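Local atomic coordinates of putative acetyl xylan esterase (Cellvibrio japonicus, PDB entry 2W9X), a protein that removes acetyl groups from acetylated xylan and, with a large preference, glucomannan, in the breakdown of plant cell wall polysaccharides. Residues B[143-148]-B[188-193]; B[182-187]-B[348-353]. All blocks are in the same frame, centred on the assembly; numbering follows the deposited sequence.

How the contacts relate
Followed from the N terminus, the chain leaves the beta-rich N-terminal part and enters the parallel sheet at 143-148. It then runs through helix 180-187, which holds 182-187, and turns straight into 188-193, where contact 1 closes a loop of about 40 residues by pairing two neighbouring parallel strands. About 160 residues after 182-187, helix 339-354 brings 348-353 back against it, closing the much longer loop of contact 2. Because 182-187 lies between the partners of contact 1 while 348-353 lies beyond both, the two loops cross. Contact 1 joins two sheet strands and contact 2 joins two helices that lie over them; Ala185 CB packs on Ile145 CG2 at 3.5 Å.

Contact 1: residues B[143-148]-B[188-193]; sequences RQIEFI and FDADYQ
Parallel strand pairing at the edge of the sheet in a GDSL-like hydrolase domain joins Gln144, Ile145 and Glu146 to Asp191, Tyr192 and Gln193, with the two short strands inclined by 20°. Their ladder begins where Asp191 N gives its hydrogen to Arg143 O (3.0 Å). Ile145 uses both backbone polar atoms: its N binds Asp191 O at 3.1 Å, the donor almost on the carbonyl axis, while its O receives a weak bond from Gln193 N. Phe147 N to Gln193 O, at 2.8 Å, is shorter and straighter, with 172° at the hydrogen.

Ahead of the ladder, Asp189, the first residue to leave helical geometry after helix 180-187, has a positive phi and completes a Schellman motif, and the extended Arg143 side chain reaches back to this turn. Its NH1 donates to Phe188 O (3.0 Å), well off the carbonyl axis (116° at O) and tilted from the carbonyl plane; NH1 also lies at the edge of the Phe188 ring. Arg143 CB rests on Ala190 CB at 3.5 Å.

The faces of the pair differ in character. On one, Ile145 CG2, set between its backbone N and carbonyl carbon, packs against Tyr192 CB at 4.0 Å; helices 180-187 and 339-354 cover this side. On the other, a water accepts from Gln144 NE2 and donates to Asp191 OD2, while Gln144 OE1 is hydrogen-bonded to Lys236 N. Asp191 OD1 is gripped by Arg141, Tyr56 and His31, and Glu146 by Trp235, Tyr219 and Asn195, which gives these two buried carboxylates polar partners. Strand 144-149 pairs with 239-243 on its other side, and 191-196 is an outermost strand: the 2-1-3 order at the start of the parallel sheet in an alpha/beta/alpha SGNH-hydrolase fold.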
loop_
_atom_site.group_PDB
_atom_site.type_symbol
_atom_site.label_atom_id
_atom_site.label_comp_id
_atom_site.label_asym_id
_atom_site.label_seq_id
_atom_site.Cartn_x
_atom_site.Cartn_y
_atom_site.Cartn_z
ATOM N N ARG B 143 1.830 17.175 -13.070
ATOM C CA ARG B 143 2.160 15.856 -12.554
ATOM C C ARG B 143 3.641 15.570 -12.716
ATOM O O ARG B 143 4.242 15.879 -13.755
ATOM C CB ARG B 143 1.332 14.792 -13.255
ATOM C CG ARG B 143 -0.142 14.983 -13.049
ATOM C CD ARG B 143 -0.930 14.124 -13.989
ATOM N NE ARG B 143 -2.355 14.354 -13.796
ATOM C CZ ARG B 143 -3.318 13.668 -14.397
ATOM N NH1 ARG B 143 -3.026 12.697 -15.246
ATOM N NH2 ARG B 143 -4.583 13.963 -14.141
ATOM N N GLN B 144 4.221 15.012 -11.658
ATOM C CA GLN B 144 5.626 14.630 -11.628
ATOM C C GLN B 144 5.769 13.285 -10.921
ATOM O O GLN B 144 5.175 13.057 -9.855
ATOM C CB GLN B 144 6.458 15.685 -10.902
ATOM C CG GLN B 144 6.532 17.045 -11.577
ATOM C CD GLN B 144 7.409 18.007 -10.800
ATOM O OE1 GLN B 144 7.668 17.807 -9.605
ATOM N NE2 GLN B 144 7.879 19.050 -11.471
ATOM N N ILE B 145 6.546 12.390 -11.536
ATOM C CA ILE B 145 6.781 11.047 -11.016
ATOM C C ILE B 145 8.266 10.684 -11.151
ATOM O O ILE B 145 8.905 10.982 -12.166
ATOM C CB ILE B 145 5.885 9.967 -11.717
ATOM C CG1 ILE B 145 6.061 8.588 -11.042
ATOM C CG2 ILE B 145 6.148 9.931 -13.237
ATOM C CD1 ILE B 145 4.896 7.587 -11.307
ATOM N N GLU B 146 8.808 10.051 -10.114
ATOM C CA GLU B 146 10.203 9.647 -10.113
ATOM C C GLU B 146 10.332 8.149 -9.941
ATOM O O GLU B 146 9.665 7.560 -9.074
ATOM C CB GLU B 146 10.978 10.384 -9.008
ATOM C CG GLU B 146 12.392 9.856 -8.802
ATOM C CD GLU B 146 13.264 10.779 -7.976
ATOM O OE1 GLU B 146 12.814 11.905 -7.682
ATOM O OE2 GLU B 146 14.405 10.386 -7.641
ATOM N N PHE B 147 11.185 7.534 -10.762
ATOM C CA PHE B 147 11.516 6.108 -10.636
ATOM C C PHE B 147 12.948 5.937 -10.199
ATOM O O PHE B 147 13.869 6.435 -10.843
ATOM C CB PHE B 147 11.266 5.352 -11.949
ATOM C CG PHE B 147 9.807 5.236 -12.293
ATOM C CD1 PHE B 147 9.106 4.085 -11.986
ATOM C CD2 PHE B 147 9.126 6.311 -12.873
ATOM C CE1 PHE B 147 7.730 3.961 -12.302
ATOM C CE2 PHE B 147 7.756 6.207 -13.181
ATOM C CZ PHE B 147 7.058 5.025 -12.886
ATOM N N ILE B 148 13.118 5.240 -9.083
ATOM C CA ILE B 148 14.435 4.992 -8.504
ATOM C C ILE B 148 14.641 3.492 -8.550
ATOM O O ILE B 148 13.744 2.724 -8.176
ATOM C CB ILE B 148 14.537 5.497 -7.037
ATOM C CG1 ILE B 148 14.109 6.977 -6.921
ATOM C CG2 ILE B 148 15.951 5.301 -6.519
ATOM C CD1 ILE B 148 14.051 7.512 -5.453
ATOM N N PHE B 188 -0.062 9.445 -17.800
ATOM C CA PHE B 188 -0.609 10.507 -16.960
ATOM C C PHE B 188 -0.152 11.905 -17.405
ATOM O O PHE B 188 -0.478 12.893 -16.752
ATOM C CB PHE B 188 -0.241 10.270 -15.486
ATOM C CG PHE B 188 -0.860 9.034 -14.890
ATOM C CD1 PHE B 188 -2.186 9.044 -14.451
ATOM C CD2 PHE B 188 -0.117 7.856 -14.752
ATOM C CE1 PHE B 188 -2.778 7.889 -13.896
ATOM C CE2 PHE B 188 -0.695 6.694 -14.199
ATOM C CZ PHE B 188 -2.027 6.710 -13.765
ATOM N N ASP B 189 0.590 11.972 -18.513
ATOM C CA ASP B 189 1.252 13.198 -18.968
ATOM C C ASP B 189 2.032 13.896 -17.849
ATOM O O ASP B 189 1.889 15.101 -17.623
ATOM C CB ASP B 189 0.260 14.162 -19.646
ATOM C CG ASP B 189 0.950 15.321 -20.342
ATOM O OD1 ASP B 189 2.098 15.143 -20.821
ATOM O OD2 ASP B 189 0.342 16.416 -20.402
ATOM N N ALA B 190 2.859 13.117 -17.157
ATOM C CA ALA B 190 3.707 13.648 -16.088
ATOM C C ALA B 190 5.140 13.742 -16.547
ATOM O O ALA B 190 5.597 12.950 -17.363
ATOM C CB ALA B 190 3.623 12.759 -14.850
ATOM N N ASP B 191 5.858 14.726 -16.025
ATOM C CA ASP B 191 7.296 14.740 -16.213
ATOM C C ASP B 191 7.924 13.640 -15.368
ATOM O O ASP B 191 7.346 13.210 -14.364
ATOM C CB ASP B 191 7.874 16.121 -15.892
ATOM C CG ASP B 191 7.671 17.097 -17.024
ATOM O OD1 ASP B 191 8.069 16.790 -18.175
ATOM O OD2 ASP B 191 7.091 18.164 -16.763
ATOM N N TYR B 192 9.078 13.133 -15.790
ATOM C CA TYR B 192 9.675 12.018 -15.061
ATOM C C TYR B 192 11.170 12.101 -14.966
ATOM O O TYR B 192 11.826 12.657 -15.850
ATOM C CB TYR B 192 9.272 10.649 -15.663
ATOM C CG TYR B 192 9.567 10.458 -17.148
ATOM C CD1 TYR B 192 10.766 9.886 -17.583
ATOM C CD2 TYR B 192 8.620 10.815 -18.118
ATOM C CE1 TYR B 192 11.027 9.700 -18.946
ATOM C CE2 TYR B 192 8.861 10.612 -19.476
ATOM C CZ TYR B 192 10.055 10.059 -19.882
ATOM O OH TYR B 192 10.271 9.885 -21.227
ATOM N N GLN B 193 11.683 11.543 -13.871
ATOM C CA GLN B 193 13.101 11.280 -13.684
ATOM C C GLN B 193 13.261 9.784 -13.430
ATOM O O GLN B 193 12.506 9.205 -12.651
ATOM C CB GLN B 193 13.650 12.082 -12.494
ATOM C CG GLN B 193 13.757 13.589 -12.756
ATOM C CD GLN B 193 14.693 14.290 -11.773
ATOM O OE1 GLN B 193 14.919 15.501 -11.868
ATOM N NE2 GLN B 193 15.236 13.531 -10.820
HETATM O O HOH W 1 0.533 16.760 -16.161
HETATM O O HOH W 2 6.609 19.279 -14.393
#

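Contact 2: residues B[182-187]-B[348-353]; sequences PLTAKA and LLITHL
Thr184 and Ala187 meet Leu349 and Ile350 where two helices pack side by side over the parallel sheet of the alpha/beta SGNH-hydrolase fold. The short segments run in broadly the same direction, inclined by 37° with their axes 9.4 Å apart.

Thr184 carries much of the contact through both branches. Its chi1 of -55° sets OG1 beside the backbone N and CG2 anti to it. OG1 lies 3.6 Å from Leu349 CD1, an apolar neighbour; its polar partner is Phe180 O, one turn back in the same helix. CG2 sits against Leu349 CB at 3.8 Å, and the two side chains cross at about a right angle. The same methyl also meets Leu353 CD1, at 4.1 Å. Beneath this layer, Phe147 of the sheet touches both Thr184 and Leu349.

Ile350 and Thr184 slide past one another in opposite directions, Thr184 CG2 meeting Ile350 CG1 at 4.1 Å. With CG1 of Ile350 anti to its carbonyl carbon (chi1 -67°) and CD1 extended beyond it, the longer branch of the isoleucine bends in toward the other helix at its end. It finishes with CD1 3.6 Å from Ala187 CB.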
loop_
_atom_site.group_PDB
_atom_site.type_symbol
_atom_site.label_atom_id
_atom_site.label_comp_id
_atom_site.label_asym_id
_atom_site.label_seq_id
_atom_site.Cartn_x
_atom_site.Cartn_y
_atom_site.Cartn_z
ATOM N N PRO B 182 9.078 5.519 -17.847
ATOM C CA PRO B 182 8.587 6.464 -18.876
ATOM C C PRO B 182 7.186 6.140 -19.395
ATOM O O PRO B 182 6.390 7.057 -19.590
ATOM C CB PRO B 182 9.641 6.351 -19.979
ATOM C CG PRO B 182 10.886 6.070 -19.212
ATOM C CD PRO B 182 10.418 5.016 -18.203
ATOM N N LEU B 183 6.878 4.854 -19.588
ATOM C CA LEU B 183 5.550 4.446 -20.066
ATOM C C LEU B 183 4.457 4.797 -19.061
ATOM O O LEU B 183 3.389 5.272 -19.451
ATOM C CB LEU B 183 5.487 2.944 -20.382
ATOM C CG LEU B 183 6.356 2.300 -21.459
ATOM C CD1 LEU B 183 6.025 0.807 -21.505
ATOM C CD2 LEU B 183 6.217 2.973 -22.851
ATOM N N THR B 184 4.717 4.567 -17.773
ATOM C CA THR B 184 3.782 5.004 -16.733
ATOM C C THR B 184 3.580 6.534 -16.721
ATOM O O THR B 184 2.450 7.006 -16.696
ATOM C CB THR B 184 4.173 4.454 -15.334
ATOM O OG1 THR B 184 4.288 3.023 -15.414
ATOM C CG2 THR B 184 3.129 4.790 -14.288
ATOM N N ALA B 185 4.665 7.298 -16.734
ATOM C CA ALA B 185 4.568 8.757 -16.707
ATOM C C ALA B 185 3.754 9.306 -17.900
ATOM O O ALA B 185 2.950 10.224 -17.754
ATOM C CB ALA B 185 5.938 9.356 -16.689
ATOM N N LYS B 186 3.950 8.713 -19.074
ATOM C CA LYS B 186 3.275 9.176 -20.296
ATOM C C LYS B 186 1.758 8.963 -20.290
ATOM O O LYS B 186 1.012 9.772 -20.870
ATOM C CB LYS B 186 3.944 8.577 -21.535
ATOM C CG LYS B 186 5.298 9.255 -21.830
ATOM C CD LYS B 186 6.024 8.611 -22.997
ATOM C CE LYS B 186 7.274 9.393 -23.341
ATOM N NZ LYS B 186 7.995 8.773 -24.500
ATOM N N ALA B 187 1.300 7.910 -19.604
ATOM C CA ALA B 187 -0.142 7.652 -19.457
ATOM C C ALA B 187 -0.834 8.738 -18.625
ATOM O O ALA B 187 -2.045 8.937 -18.737
ATOM C CB ALA B 187 -0.398 6.264 -18.857
ATOM N N LEU B 348 0.310 -2.293 -14.707
ATOM C CA LEU B 348 0.124 -2.529 -13.273
ATOM C C LEU B 348 0.145 -1.212 -12.482
ATOM O O LEU B 348 -0.730 -0.941 -11.647
ATOM C CB LEU B 348 1.264 -3.420 -12.776
ATOM C CG LEU B 348 1.121 -4.570 -11.792
ATOM C CD1 LEU B 348 0.010 -5.523 -12.237
ATOM C CD2 LEU B 348 2.455 -5.293 -11.749
ATOM N N LEU B 349 1.175 -0.416 -12.745
ATOM C CA LEU B 349 1.370 0.884 -12.100
ATOM C C LEU B 349 0.277 1.895 -12.477
ATOM O O LEU B 349 -0.273 2.587 -11.611
ATOM C CB LEU B 349 2.753 1.419 -12.476
ATOM C CG LEU B 349 3.962 0.820 -11.748
ATOM C CD1 LEU B 349 5.225 1.268 -12.430
ATOM C CD2 LEU B 349 3.969 1.267 -10.288
ATOM N N ILE B 350 -0.033 1.973 -13.772
ATOM C CA ILE B 350 -1.091 2.868 -14.263
ATOM C C ILE B 350 -2.438 2.625 -13.572
ATOM O O ILE B 350 -3.067 3.567 -13.064
ATOM C CB ILE B 350 -1.234 2.781 -15.800
ATOM C CG1 ILE B 350 0.019 3.340 -16.470
ATOM C CG2 ILE B 350 -2.551 3.472 -16.284
ATOM C CD1 ILE B 350 0.259 2.867 -17.918
ATOM N N THR B 351 -2.862 1.364 -13.533
ATOM C CA THR B 351 -4.091 0.959 -12.860
ATOM C C THR B 351 -4.064 1.290 -11.367
ATOM O O THR B 351 -5.055 1.767 -10.811
ATOM C CB THR B 351 -4.350 -0.560 -13.064
ATOM O OG1 THR B 351 -4.267 -0.863 -14.464
ATOM C CG2 THR B 351 -5.720 -0.978 -12.541
ATOM N N HIS B 352 -2.927 1.019 -10.721
ATOM C CA HIS B 352 -2.740 1.331 -9.306
ATOM C C HIS B 352 -2.926 2.832 -9.089
ATOM O O HIS B 352 -3.688 3.240 -8.222
ATOM C CB HIS B 352 -1.349 0.886 -8.835
ATOM C CG HIS B 352 -1.113 1.092 -7.372
ATOM N ND1 HIS B 352 -1.491 0.168 -6.420
ATOM C CD2 HIS B 352 -0.549 2.118 -6.695
ATOM C CE1 HIS B 352 -1.171 0.616 -5.220
ATOM N NE2 HIS B 352 -0.597 1.797 -5.358
ATOM N N LEU B 353 -2.238 3.642 -9.893
ATOM C CA LEU B 353 -2.254 5.098 -9.713
ATOM C C LEU B 353 -3.611 5.733 -10.066
ATOM O O LEU B 353 -3.984 6.750 -9.485
ATOM C CB LEU B 353 -1.103 5.754 -10.465
ATOM C CG LEU B 353 0.248 5.409 -9.840
ATOM C CD1 LEU B 353 1.392 5.872 -10.716
ATOM C CD2 LEU B 353 0.351 6.009 -8.440
#